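Local coordinates for protein cephalosporin acylase (Bacillus halodurans, PDB 2NLZ) that probably acts as a cephalosporin acylase of the gamma-glutamyltranspeptidase family, an Ntn-type enzyme that hydrolyses or transfers acyl groups from amide bonds, at residues D[69-74]-D[86-91]; D[395-400]-D[419-424]; D[121-126]-D[218-223]; D[127-132]-D[249-254]. The protein carries 1 engineered substitution. All coordinates share one frame; numbering follows the deposited sequence.

Contact 1. Residues D[69-74]-D[86-91]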
loop_
_atom_site.group_PDB
_atom_site.type_symbol
_atom_site.label_atom_id
_atom_site.label_comp_id
_atom_site.label_asym_id
_atom_site.label_seq_id
_atom_site.Cartn_x
_atom_site.Cartn_y
_atom_site.Cartn_z
ATOM N N GLY D 69 -28.258 25.455 20.662
ATOM C CA GLY D 69 -29.559 24.804 20.568
ATOM C C GLY D 69 -29.518 23.298 20.359
ATOM O O GLY D 69 -30.463 22.722 19.811
ATOM N N SER D 70 -28.432 22.662 20.802
ATOM C CA SER D 70 -28.285 21.205 20.726
ATOM C C SER D 70 -28.911 20.534 21.925
ATOM O O SER D 70 -29.263 21.200 22.894
ATOM C CB SER D 70 -26.801 20.833 20.690
ATOM O OG SER D 70 -26.203 21.182 19.452
ATOM N N ASP D 71 -29.063 19.217 21.866
ATOM C CA ASP D 71 -29.102 18.464 23.123
ATOM C C ASP D 71 -27.828 17.641 23.306
ATOM O O ASP D 71 -27.016 17.562 22.383
ATOM C CB ASP D 71 -30.416 17.688 23.394
ATOM C CG ASP D 71 -30.969 16.991 22.192
ATOM O OD1 ASP D 71 -32.207 16.865 22.142
ATOM O OD2 ASP D 71 -30.194 16.567 21.314
ATOM N N ALA D 72 -27.644 17.077 24.502
ATOM C CA ALA D 72 -26.389 16.421 24.878
ATOM C C ALA D 72 -26.592 15.116 25.643
ATOM O O ALA D 72 -27.682 14.835 26.119
ATOM C CB ALA D 72 -25.540 17.375 25.702
ATOM N N PHE D 73 -25.531 14.323 25.754
ATOM C CA PHE D 73 -25.536 13.092 26.556
ATOM C C PHE D 73 -24.169 12.902 27.208
ATOM O O PHE D 73 -23.138 13.312 26.646
ATOM C CB PHE D 73 -25.838 11.868 25.690
ATOM C CG PHE D 73 -27.299 11.669 25.376
ATOM C CD1 PHE D 73 -28.078 10.833 26.148
ATOM C CD2 PHE D 73 -27.883 12.283 24.266
ATOM C CE1 PHE D 73 -29.414 10.625 25.836
ATOM C CE2 PHE D 73 -29.226 12.090 23.949
ATOM C CZ PHE D 73 -29.990 11.258 24.735
ATOM N N ALA D 74 -24.148 12.267 28.381
ATOM C CA ALA D 74 -22.876 12.024 29.076
ATOM C C ALA D 74 -22.850 10.761 29.914
ATOM O O ALA D 74 -23.839 10.408 30.558
ATOM C CB ALA D 74 -22.475 13.222 29.928
ATOM N N ASN D 86 -28.984 12.244 30.731
ATOM C CA ASN D 86 -29.827 12.337 29.550
ATOM C C ASN D 86 -30.222 13.776 29.323
ATOM O O ASN D 86 -31.252 14.232 29.815
ATOM C CB ASN D 86 -31.081 11.460 29.678
ATOM C CG ASN D 86 -31.814 11.284 28.357
ATOM O OD1 ASN D 86 -31.885 12.207 27.551
ATOM N ND2 ASN D 86 -32.359 10.083 28.127
ATOM N N GLY D 87 -29.409 14.492 28.564
ATOM C CA GLY D 87 -29.727 15.863 28.255
ATOM C C GLY D 87 -30.522 16.008 26.979
ATOM O O GLY D 87 -30.350 16.984 26.263
ATOM N N SER D 88 -31.384 15.038 26.687
ATOM C CA SER D 88 -32.222 15.085 25.494
ATOM C C SER D 88 -33.546 15.740 25.818
ATOM O O SER D 88 -34.253 15.308 26.726
ATOM C CB SER D 88 -32.469 13.682 24.958
ATOM O OG SER D 88 -33.452 13.681 23.946
ATOM N N GLY D 89 -33.880 16.781 25.070
ATOM C CA GLY D 89 -35.130 17.485 25.286
ATOM C C GLY D 89 -36.307 16.842 24.588
ATOM O O GLY D 89 -36.142 16.137 23.591
ATOM N N ARG D 90 -37.503 17.089 25.110
ATOM C CA ARG D 90 -38.705 16.490 24.547
ATOM C C ARG D 90 -39.356 17.384 23.485
ATOM O O ARG D 90 -38.961 18.542 23.315
ATOM C CB ARG D 90 -39.684 16.076 25.660
ATOM C CG ARG D 90 -39.961 17.130 26.742
ATOM C CD ARG D 90 -40.013 16.506 28.140
ATOM N NE ARG D 90 -40.435 15.108 28.126
ATOM C CZ ARG D 90 -40.084 14.185 29.023
ATOM N NH1 ARG D 90 -40.528 12.943 28.893
ATOM N NH2 ARG D 90 -39.285 14.481 30.042
ATOM N N ALA D 91 -40.329 16.821 22.764
ATOM C CA ALA D 91 -41.053 17.515 21.704
ATOM C C ALA D 91 -41.972 18.553 22.302
ATOM O O ALA D 91 -42.459 18.369 23.419
ATOM C CB ALA D 91 -41.866 16.523 20.895
#
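Phe73 and Asn86 stand side by side on the same face of a beta hairpin and point the same way. They are an antiparallel non-hydrogen-bonded pair. The ring of Phe73 and the amide of Asn86 are turned 46° apart. Phe73 CE1 comes within 3.4 Å of Asn86 OD1, and Phe73 CZ lies 3.5 Å from Ser88 CB. With CG anti to the backbone N (chi1 -167°), Asn86 OD1 faces forward along its own chain. Asn86 OD1 accepts from Ser88 N in the carbonyl plane at 3.0 Å, an Asx turn where the strand gives way to a loop. An alanine at Asn86 would probably loosen this turn and lose both the packing beside Phe73 and the bond from ND2 to Asn270 OD1.

The next pair is Ala72 and Gly87. Ala72 N donates to Gly87 O at 3.2 Å, nearly straight but from above the carbonyl plane. Asp71 reaches past the end of strand 81-87, into the following loop. Asp71 OD1 takes a weak bond from Gly89 N at 3.4 Å and a second weak one from Gln395 NE2.

The contact is the open end of the hairpin formed by strands 71-78 and 81-87, and it is buried. Strand 370-376 runs beside 71-78, and strand 250-259 beside 81-87. Helix 122-133 covers Ala72 and Ala74, while His419 meets the Phe73 ring edge-to-face on the other side of the sheet.

Contact 2. Residues D[395-400]-D[419-424]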
loop_
_atom_site.group_PDB
_atom_site.type_symbol
_atom_site.label_atom_id
_atom_site.label_comp_id
_atom_site.label_asym_id
_atom_site.label_seq_id
_atom_site.Cartn_x
_atom_site.Cartn_y
_atom_site.Cartn_z
ATOM N N GLN D 395 -31.579 22.762 16.996
ATOM C CA GLN D 395 -31.500 21.401 16.472
ATOM C C GLN D 395 -32.724 20.995 15.647
ATOM O O GLN D 395 -33.792 21.595 15.763
ATOM C CB GLN D 395 -31.324 20.422 17.634
ATOM C CG GLN D 395 -32.478 20.391 18.623
ATOM C CD GLN D 395 -32.285 19.334 19.681
ATOM O OE1 GLN D 395 -31.401 18.490 19.551
ATOM N NE2 GLN D 395 -33.104 19.367 20.734
ATOM N N ASN D 396 -32.571 19.974 14.813
ATOM C CA ASN D 396 -33.722 19.389 14.115
ATOM C C ASN D 396 -34.038 17.956 14.550
ATOM O O ASN D 396 -34.574 17.173 13.778
ATOM C CB ASN D 396 -33.607 19.512 12.583
ATOM C CG ASN D 396 -32.602 18.541 11.974
ATOM O OD1 ASN D 396 -31.548 18.271 12.537
ATOM N ND2 ASN D 396 -32.932 18.027 10.807
ATOM N N ARG D 397 -33.745 17.651 15.813
ATOM C CA ARG D 397 -33.910 16.301 16.390
ATOM C C ARG D 397 -35.279 15.641 16.216
ATOM O O ARG D 397 -35.351 14.429 16.085
ATOM C CB ARG D 397 -33.523 16.313 17.868
ATOM C CG ARG D 397 -33.503 14.950 18.531
ATOM C CD ARG D 397 -32.629 13.949 17.797
ATOM N NE ARG D 397 -31.246 14.392 17.684
ATOM C CZ ARG D 397 -30.263 13.618 17.242
ATOM N NH1 ARG D 397 -30.516 12.360 16.877
ATOM N NH2 ARG D 397 -29.026 14.100 17.175
ATOM N N GLY D 398 -36.348 16.431 16.189
ATOM C CA GLY D 398 -37.701 15.915 15.988
ATOM C C GLY D 398 -37.940 15.219 14.659
ATOM O O GLY D 398 -38.942 14.519 14.489
ATOM N N HIS D 399 -37.014 15.403 13.718
ATOM C CA HIS D 399 -37.046 14.711 12.430
ATOM C C HIS D 399 -36.958 13.180 12.579
ATOM O O HIS D 399 -37.378 12.445 11.684
ATOM C CB HIS D 399 -35.928 15.239 11.533
ATOM C CG HIS D 399 -35.891 14.621 10.170
ATOM N ND1 HIS D 399 -36.663 15.082 9.126
ATOM C CD2 HIS D 399 -35.164 13.590 9.677
ATOM C CE1 HIS D 399 -36.414 14.361 8.048
ATOM N NE2 HIS D 399 -35.510 13.449 8.356
ATOM N N ASN D 400 -36.436 12.718 13.718
ATOM C CA ASN D 400 -36.308 11.288 14.026
ATOM C C ASN D 400 -37.631 10.591 14.358
ATOM O O ASN D 400 -37.725 9.360 14.295
ATOM C CB ASN D 400 -35.318 11.072 15.182
ATOM C CG ASN D 400 -33.890 10.863 14.710
ATOM O OD1 ASN D 400 -33.619 10.014 13.857
ATOM N ND2 ASN D 400 -32.963 11.631 15.277
ATOM N N HIS D 419 -32.767 8.658 19.705
ATOM C CA HIS D 419 -31.653 9.602 19.611
ATOM C C HIS D 419 -30.396 8.894 19.129
ATOM O O HIS D 419 -30.067 7.825 19.625
ATOM C CB HIS D 419 -31.399 10.245 20.975
ATOM C CG HIS D 419 -31.136 11.714 20.908
ATOM N ND1 HIS D 419 -29.915 12.234 20.537
ATOM C CD2 HIS D 419 -31.933 12.774 21.166
ATOM C CE1 HIS D 419 -29.972 13.552 20.572
ATOM N NE2 HIS D 419 -31.186 13.908 20.949
ATOM N N THR D 420 -29.699 9.497 18.169
ATOM C CA THR D 420 -28.532 8.858 17.537
ATOM C C THR D 420 -27.217 9.048 18.287
ATOM O O THR D 420 -26.325 8.202 18.220
ATOM C CB THR D 420 -28.328 9.353 16.096
ATOM O OG1 THR D 420 -28.230 10.788 16.087
ATOM C CG2 THR D 420 -29.478 8.881 15.213
ATOM N N ILE D 421 -27.108 10.189 18.956
ATOM C CA ILE D 421 -26.006 10.535 19.821
ATOM C C ILE D 421 -25.822 9.517 20.943
ATOM O O ILE D 421 -26.719 9.316 21.771
ATOM C CB ILE D 421 -26.320 11.866 20.462
ATOM C CG1 ILE D 421 -25.996 13.013 19.537
ATOM C CG2 ILE D 421 -25.539 12.086 21.733
ATOM C CD1 ILE D 421 -26.278 14.300 20.272
ATOM N N ILE D 422 -24.662 8.874 20.981
ATOM C CA ILE D 422 -24.381 7.880 22.016
ATOM C C ILE D 422 -22.944 7.930 22.567
ATOM O O ILE D 422 -21.979 7.635 21.864
ATOM C CB ILE D 422 -24.763 6.419 21.563
ATOM C CG1 ILE D 422 -23.965 5.961 20.328
ATOM C CG2 ILE D 422 -26.280 6.295 21.311
ATOM C CD1 ILE D 422 -24.051 4.460 20.054
ATOM N N PRO D 423 -22.804 8.319 23.841
ATOM C CA PRO D 423 -21.498 8.296 24.473
ATOM C C PRO D 423 -21.273 6.938 25.121
ATOM O O PRO D 423 -22.180 6.379 25.754
ATOM C CB PRO D 423 -21.619 9.371 25.547
ATOM C CG PRO D 423 -23.086 9.386 25.921
ATOM C CD PRO D 423 -23.862 8.788 24.756
ATOM N N GLY D 424 -20.074 6.400 24.963
ATOM C CA GLY D 424 -19.799 5.068 25.475
ATOM C C GLY D 424 -18.808 5.096 26.610
ATOM O O GLY D 424 -18.000 6.015 26.714
HETATM O O HOH W 1 -26.799 12.842 15.023
#
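Stacking carries most of this contact between two parts of one long loop. The guanidinium of Arg397 lies flat on one face of the His419 ring, with centres 3.7 Å apart and planes at 19°. The overlap is offset, so that Arg397 NE sits near the ring rim, 3.3 Å from His419 CE1. The aliphatic part joins in: Arg397 CD makes a CH-pi contact over the same face. Bends at chi2 (54°) and chi3 (59°) fold the arginine chain onto the ring.

Hydrogen bonding fixes the rotation of the guanidinium. Arg397 NH1 donates to Thr420 OG1 at 2.9 Å, almost straight and in the guanidinium plane. A water lies 2.7 Å from Thr420 OG1 and accepts a weak bond from Arg397 NH2.

Van der Waals contact is slight: Ile421 CG1 lies 4.0 Å from Arg397 NH2.

Charge may matter here. A cation lying on the imidazole would probably disfavour its protonation, while Asp71, whose OD2 is weakly bonded to His419 NE2, would favour it.

The 3-10 turn 397-400 and the segment 419-424 both belong to the connection between strands 392-393 and 424-428. Arg397 and Ile421 rest on strand 370-376, Ile421 also touches Phe73 of strand 71-78, and Ile422 packs on helix 444-457.

Contact 3. Residues D[121-126]-D[218-223]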
loop_
_atom_site.group_PDB
_atom_site.type_symbol
_atom_site.label_atom_id
_atom_site.label_comp_id
_atom_site.label_asym_id
_atom_site.label_seq_id
_atom_site.Cartn_x
_atom_site.Cartn_y
_atom_site.Cartn_z
ATOM N N GLY D 121 -31.624 20.455 24.896
ATOM C CA GLY D 121 -31.264 20.017 26.243
ATOM C C GLY D 121 -29.840 20.269 26.738
ATOM O O GLY D 121 -29.557 20.139 27.938
ATOM N N ALA D 122 -28.944 20.633 25.822
ATOM C CA ALA D 122 -27.516 20.753 26.131
ATOM C C ALA D 122 -27.143 21.826 27.157
ATOM O O ALA D 122 -26.384 21.530 28.082
ATOM C CB ALA D 122 -26.671 20.898 24.849
ATOM N N PRO D 123 -27.656 23.068 27.010
ATOM C CA PRO D 123 -27.289 24.047 28.036
ATOM C C PRO D 123 -27.647 23.615 29.464
ATOM O O PRO D 123 -26.862 23.839 30.385
ATOM C CB PRO D 123 -28.069 25.296 27.626
ATOM C CG PRO D 123 -28.292 25.135 26.178
ATOM C CD PRO D 123 -28.521 23.672 25.980
ATOM N N GLY D 124 -28.799 22.975 29.635
ATOM C CA GLY D 124 -29.201 22.450 30.941
ATOM C C GLY D 124 -28.295 21.328 31.407
ATOM O O GLY D 124 -27.952 21.237 32.595
ATOM N N ALA D 125 -27.899 20.478 30.463
ATOM C CA ALA D 125 -26.946 19.410 30.743
ATOM C C ALA D 125 -25.597 19.954 31.198
ATOM O O ALA D 125 -24.960 19.372 32.064
ATOM C CB ALA D 125 -26.782 18.516 29.539
ATOM N N TRP D 126 -25.175 21.073 30.621
ATOM C CA TRP D 126 -23.945 21.723 31.048
ATOM C C TRP D 126 -24.048 22.092 32.520
ATOM O O TRP D 126 -23.226 21.672 33.327
ATOM C CB TRP D 126 -23.657 22.987 30.225
ATOM C CG TRP D 126 -23.485 22.780 28.744
ATOM C CD1 TRP D 126 -23.083 21.640 28.113
ATOM C CD2 TRP D 126 -23.675 23.762 27.714
ATOM N NE1 TRP D 126 -23.039 21.841 26.750
ATOM C CE2 TRP D 126 -23.394 23.137 26.481
ATOM C CE3 TRP D 126 -24.062 25.110 27.714
ATOM C CZ2 TRP D 126 -23.489 23.815 25.258
ATOM C CZ3 TRP D 126 -24.165 25.776 26.499
ATOM C CH2 TRP D 126 -23.874 25.126 25.290
ATOM N N SER D 218 -31.415 31.179 32.215
ATOM C CA SER D 218 -31.844 32.168 31.238
ATOM C C SER D 218 -32.340 31.533 29.955
ATOM O O SER D 218 -33.215 32.086 29.293
ATOM C CB SER D 218 -30.700 33.113 30.911
ATOM O OG SER D 218 -30.997 33.871 29.758
ATOM N N PHE D 219 -31.773 30.373 29.617
ATOM C CA PHE D 219 -32.097 29.648 28.387
ATOM C C PHE D 219 -33.487 29.017 28.431
ATOM O O PHE D 219 -34.193 29.012 27.426
ATOM C CB PHE D 219 -31.040 28.572 28.131
ATOM C CG PHE D 219 -31.137 27.911 26.776
ATOM C CD1 PHE D 219 -30.544 28.494 25.660
ATOM C CD2 PHE D 219 -31.781 26.684 26.624
ATOM C CE1 PHE D 219 -30.614 27.884 24.402
ATOM C CE2 PHE D 219 -31.861 26.069 25.382
ATOM C CZ PHE D 219 -31.270 26.675 24.264
ATOM N N TYR D 220 -33.875 28.495 29.594
ATOM C CA TYR D 220 -35.112 27.718 29.726
ATOM C C TYR D 220 -36.292 28.449 30.368
ATOM O O TYR D 220 -37.434 28.311 29.923
ATOM C CB TYR D 220 -34.838 26.444 30.509
ATOM C CG TYR D 220 -33.861 25.537 29.829
ATOM C CD1 TYR D 220 -34.250 24.768 28.745
ATOM C CD2 TYR D 220 -32.546 25.447 30.270
ATOM C CE1 TYR D 220 -33.358 23.935 28.115
ATOM C CE2 TYR D 220 -31.649 24.615 29.651
ATOM C CZ TYR D 220 -32.057 23.853 28.572
ATOM O OH TYR D 220 -31.167 23.007 27.942
ATOM N N ARG D 221 -36.017 29.205 31.424
ATOM C CA ARG D 221 -37.067 29.918 32.140
ATOM C C ARG D 221 -36.616 31.336 32.494
ATOM O O ARG D 221 -36.897 31.844 33.579
ATOM C CB ARG D 221 -37.525 29.119 33.369
ATOM C CG ARG D 221 -36.408 28.547 34.220
ATOM C CD ARG D 221 -36.874 27.318 34.985
ATOM N NE ARG D 221 -36.666 26.097 34.220
ATOM C CZ ARG D 221 -35.610 25.300 34.341
ATOM N NH1 ARG D 221 -34.648 25.580 35.203
ATOM N NH2 ARG D 221 -35.517 24.215 33.598
ATOM N N GLY D 222 -35.922 31.967 31.550
ATOM C CA GLY D 222 -35.409 33.315 31.727
ATOM C C GLY D 222 -35.553 34.124 30.461
ATOM O O GLY D 222 -36.484 33.908 29.681
ATOM N N GLU D 223 -34.616 35.045 30.251
ATOM C CA GLU D 223 -34.710 36.019 29.165
ATOM C C GLU D 223 -34.502 35.430 27.764
ATOM O O GLU D 223 -35.175 35.826 26.812
ATOM C CB GLU D 223 -33.742 37.180 29.399
ATOM C CG GLU D 223 -34.254 38.500 28.838
ATOM C CD GLU D 223 -33.257 39.171 27.921
ATOM O OE1 GLU D 223 -32.199 39.615 28.411
ATOM O OE2 GLU D 223 -33.543 39.255 26.709
#
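The Phe219 ring has Pro123 CG over the centre of one face and Tyr220 CG in plane at its edge. The Tyr220 ring has Phe219 CD2 over the centre of one face and Gly124 N in plane at its edge. This is helix-to-helix packing: the buried start of helix 122-133 meets a short, weakly bonded helix near 218-221, within the gamma-glutamyltranspeptidase fold of the Ntn clan.

Pro123, in the first turn of its helix, is the apolar part of the contact. Pro123 CG stands 3.7 Å from the centroid of the Phe219 ring, only 7° off the ring normal, a CH-pi contact. Phe219 takes up this place with CG anti to the backbone N (chi1 -170°). An alanine at Phe219 would probably leave one side of Pro123 poorly packed and free the Tyr220 ring to shift, since the phenyl group touches both.

Tyr220 swings its CG the other way, anti to the carbonyl carbon. Its ring reaches the helix start edge first. Pro123 CB lies 4.2 Å from Tyr220 CE2. Gly124 lets the ring come close: a side chain there would point at it and sit tight against CE2.

Ile211 of helix 202-212 and Pro120 also touch Phe219, and Tyr247 meets the Tyr220 ring. The Tyr220 hydroxyl is gripped twice. It bonds to the carbonyl oxygen of Pro120, just before the helix, and Tyr220 OH accepts from Gly124 N at 2.9 Å, with an N-H...O angle of 152°.

Contact 4. Residues D[127-132]-D[249-254]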
loop_
_atom_site.group_PDB
_atom_site.type_symbol
_atom_site.label_atom_id
_atom_site.label_comp_id
_atom_site.label_asym_id
_atom_site.label_seq_id
_atom_site.Cartn_x
_atom_site.Cartn_y
_atom_site.Cartn_z
ATOM N N ALA D 127 -25.073 22.869 32.854
ATOM C CA ALA D 127 -25.297 23.364 34.214
ATOM C C ALA D 127 -25.382 22.259 35.270
ATOM O O ALA D 127 -24.694 22.328 36.298
ATOM C CB ALA D 127 -26.544 24.226 34.260
ATOM N N GLU D 128 -26.220 21.253 35.010
ATOM C CA GLU D 128 -26.372 20.118 35.915
ATOM C C GLU D 128 -25.081 19.324 36.108
ATOM O O GLU D 128 -24.826 18.810 37.198
ATOM C CB GLU D 128 -27.488 19.182 35.449
ATOM C CG GLU D 128 -28.812 19.359 36.200
ATOM C CD GLU D 128 -28.815 18.752 37.596
ATOM O OE1 GLU D 128 -28.219 17.677 37.795
ATOM O OE2 GLU D 128 -29.433 19.357 38.495
ATOM N N LEU D 129 -24.279 19.229 35.053
ATOM C CA LEU D 129 -23.003 18.541 35.122
ATOM C C LEU D 129 -22.057 19.310 36.036
ATOM O O LEU D 129 -21.338 18.711 36.835
ATOM C CB LEU D 129 -22.407 18.423 33.724
ATOM C CG LEU D 129 -21.764 17.125 33.237
ATOM C CD1 LEU D 129 -22.193 15.932 34.048
ATOM C CD2 LEU D 129 -22.140 16.920 31.778
ATOM N N ALA D 130 -22.089 20.638 35.922
ATOM C CA ALA D 130 -21.240 21.523 36.714
ATOM C C ALA D 130 -21.640 21.490 38.178
ATOM O O ALA D 130 -20.797 21.273 39.054
ATOM C CB ALA D 130 -21.313 22.943 36.183
ATOM N N LYS D 131 -22.934 21.699 38.422
ATOM C CA LYS D 131 -23.498 21.715 39.763
ATOM C C LYS D 131 -23.196 20.423 40.520
ATOM O O LYS D 131 -22.790 20.458 41.680
ATOM C CB LYS D 131 -25.016 21.976 39.700
ATOM C CG LYS D 131 -25.757 21.909 41.052
ATOM C CD LYS D 131 -27.046 22.752 41.070
ATOM C CE LYS D 131 -28.266 22.002 40.530
ATOM N NZ LYS D 131 -28.861 21.085 41.539
ATOM N N MET D 132 -23.357 19.288 39.852
ATOM C CA MET D 132 -23.299 18.022 40.552
ATOM C C MET D 132 -21.887 17.481 40.744
ATOM O O MET D 132 -21.573 16.950 41.811
ATOM C CB MET D 132 -24.199 16.984 39.875
ATOM C CG MET D 132 -24.777 15.928 40.825
ATOM S SD MET D 132 -26.433 16.303 41.459
ATOM C CE MET D 132 -26.091 17.453 42.799
ATOM N N PRO D 249 -32.586 18.229 32.636
ATOM C CA PRO D 249 -31.743 17.082 32.327
ATOM C C PRO D 249 -32.038 15.973 33.329
ATOM O O PRO D 249 -32.273 16.250 34.508
ATOM C CB PRO D 249 -30.311 17.616 32.488
ATOM C CG PRO D 249 -30.426 18.939 33.102
ATOM C CD PRO D 249 -31.810 19.449 32.914
ATOM N N GLU D 250 -32.071 14.735 32.851
ATOM C CA GLU D 250 -32.450 13.604 33.684
ATOM C C GLU D 250 -31.251 12.703 33.917
ATOM O O GLU D 250 -30.644 12.207 32.965
ATOM C CB GLU D 250 -33.611 12.829 33.036
ATOM C CG GLU D 250 -33.952 11.481 33.681
ATOM C CD GLU D 250 -35.189 10.833 33.072
ATOM O OE1 GLU D 250 -36.165 11.562 32.802
ATOM O OE2 GLU D 250 -35.192 9.600 32.868
ATOM N N TRP D 251 -30.891 12.512 35.182
ATOM C CA TRP D 251 -29.916 11.486 35.515
ATOM C C TRP D 251 -30.592 10.142 35.343
ATOM O O TRP D 251 -31.631 9.869 35.944
ATOM C CB TRP D 251 -29.378 11.649 36.928
ATOM C CG TRP D 251 -28.541 12.850 37.066
ATOM C CD1 TRP D 251 -28.914 14.055 37.590
ATOM C CD2 TRP D 251 -27.184 12.990 36.655
ATOM N NE1 TRP D 251 -27.863 14.935 37.540
ATOM C CE2 TRP D 251 -26.786 14.307 36.971
ATOM C CE3 TRP D 251 -26.261 12.131 36.058
ATOM C CZ2 TRP D 251 -25.502 14.785 36.710
ATOM C CZ3 TRP D 251 -24.984 12.606 35.798
ATOM C CH2 TRP D 251 -24.619 13.925 36.123
ATOM N N VAL D 252 -30.003 9.322 34.487
ATOM C CA VAL D 252 -30.607 8.073 34.101
ATOM C C VAL D 252 -29.572 6.977 34.365
ATOM O O VAL D 252 -28.375 7.262 34.475
ATOM C CB VAL D 252 -31.128 8.171 32.631
ATOM C CG1 VAL D 252 -29.994 8.078 31.631
ATOM C CG2 VAL D 252 -32.239 7.157 32.354
ATOM N N GLU D 253 -30.031 5.738 34.524
ATOM C CA GLU D 253 -29.146 4.630 34.920
ATOM C C GLU D 253 -28.557 3.894 33.708
ATOM O O GLU D 253 -29.299 3.260 32.939
ATOM C CB GLU D 253 -29.897 3.654 35.847
ATOM C CG GLU D 253 -29.024 2.576 36.508
ATOM C CD GLU D 253 -28.049 3.135 37.537
ATOM O OE1 GLU D 253 -28.418 4.083 38.267
ATOM O OE2 GLU D 253 -26.912 2.616 37.615
ATOM N N PRO D 254 -27.221 3.975 33.537
ATOM C CA PRO D 254 -26.527 3.359 32.389
ATOM C C PRO D 254 -26.698 1.838 32.322
ATOM O O PRO D 254 -26.777 1.167 33.364
ATOM C CB PRO D 254 -25.054 3.718 32.615
ATOM C CG PRO D 254 -24.952 4.096 34.051
ATOM C CD PRO D 254 -26.286 4.672 34.436
#
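Trp251 NE1 donates to Glu128 OE1 at 2.8 Å, the one hydrogen bond between helix 127-132 and segment 249-254. The angle at the hydrogen is 157°. The carboxylate oxygen lies near the indole plane and uses its anti lone pair, the one away from its partner oxygen. The carboxylate and indole planes stand 73° apart.

The six-membered part of the indole meets apolar groups. Leu129 CD1 is 3.8 Å from Trp251 CH2, and Met132 CB is 4.1 Å from Trp251 CZ2. The Met132 sulfur makes a distant, oblique Met-aromatic contact, with Met132 SD 5.2 Å from the centroid of the Trp251 five-membered ring.

A bend at chi2 brings the Glu128 carboxylate round to the indole. The chain is held by Pro249 and Lys131. Glu128 CG rests against Pro249 CG at 3.5 Å. The other oxygen, Glu128 OE2, forms a salt bridge to Lys131 NZ at 3.5 Å, three residues on along the helix. The carboxylate thus ties a charge on its own helix to the indole of the strand. The lysine would be likely to help keep it ionised.

This is a surface contact in which a helix lies across the start of strand 250-259. The axes of the short segments are 10.8 Å apart at 69°. Trp251 also packs on strands 71-78 and 81-87, and its ring meets Tyr133. Leu129 turns inward between those two strands and helix 47-61.

From the N terminus, contact 1 closes first, bringing together the open ends of the hairpin 71-78 and 81-87. Contacts 3 and 4 both start on helix 122-133. The chain returns to this helix at 218-223 and 249-254 after long, largely helical excursions, so their segments alternate and the two loops cross. Contact 2 comes last and closes a loop without helix or strand. Contact 1 is central: Gly69 and Asp71 reach Gln395 of contact 2, Ser70 O meets Ala122 N of contact 3, and Asn86 N pairs with Glu250 O of contact 4. Contacts 2 and 4 do not touch; their centres are about 18 Å apart.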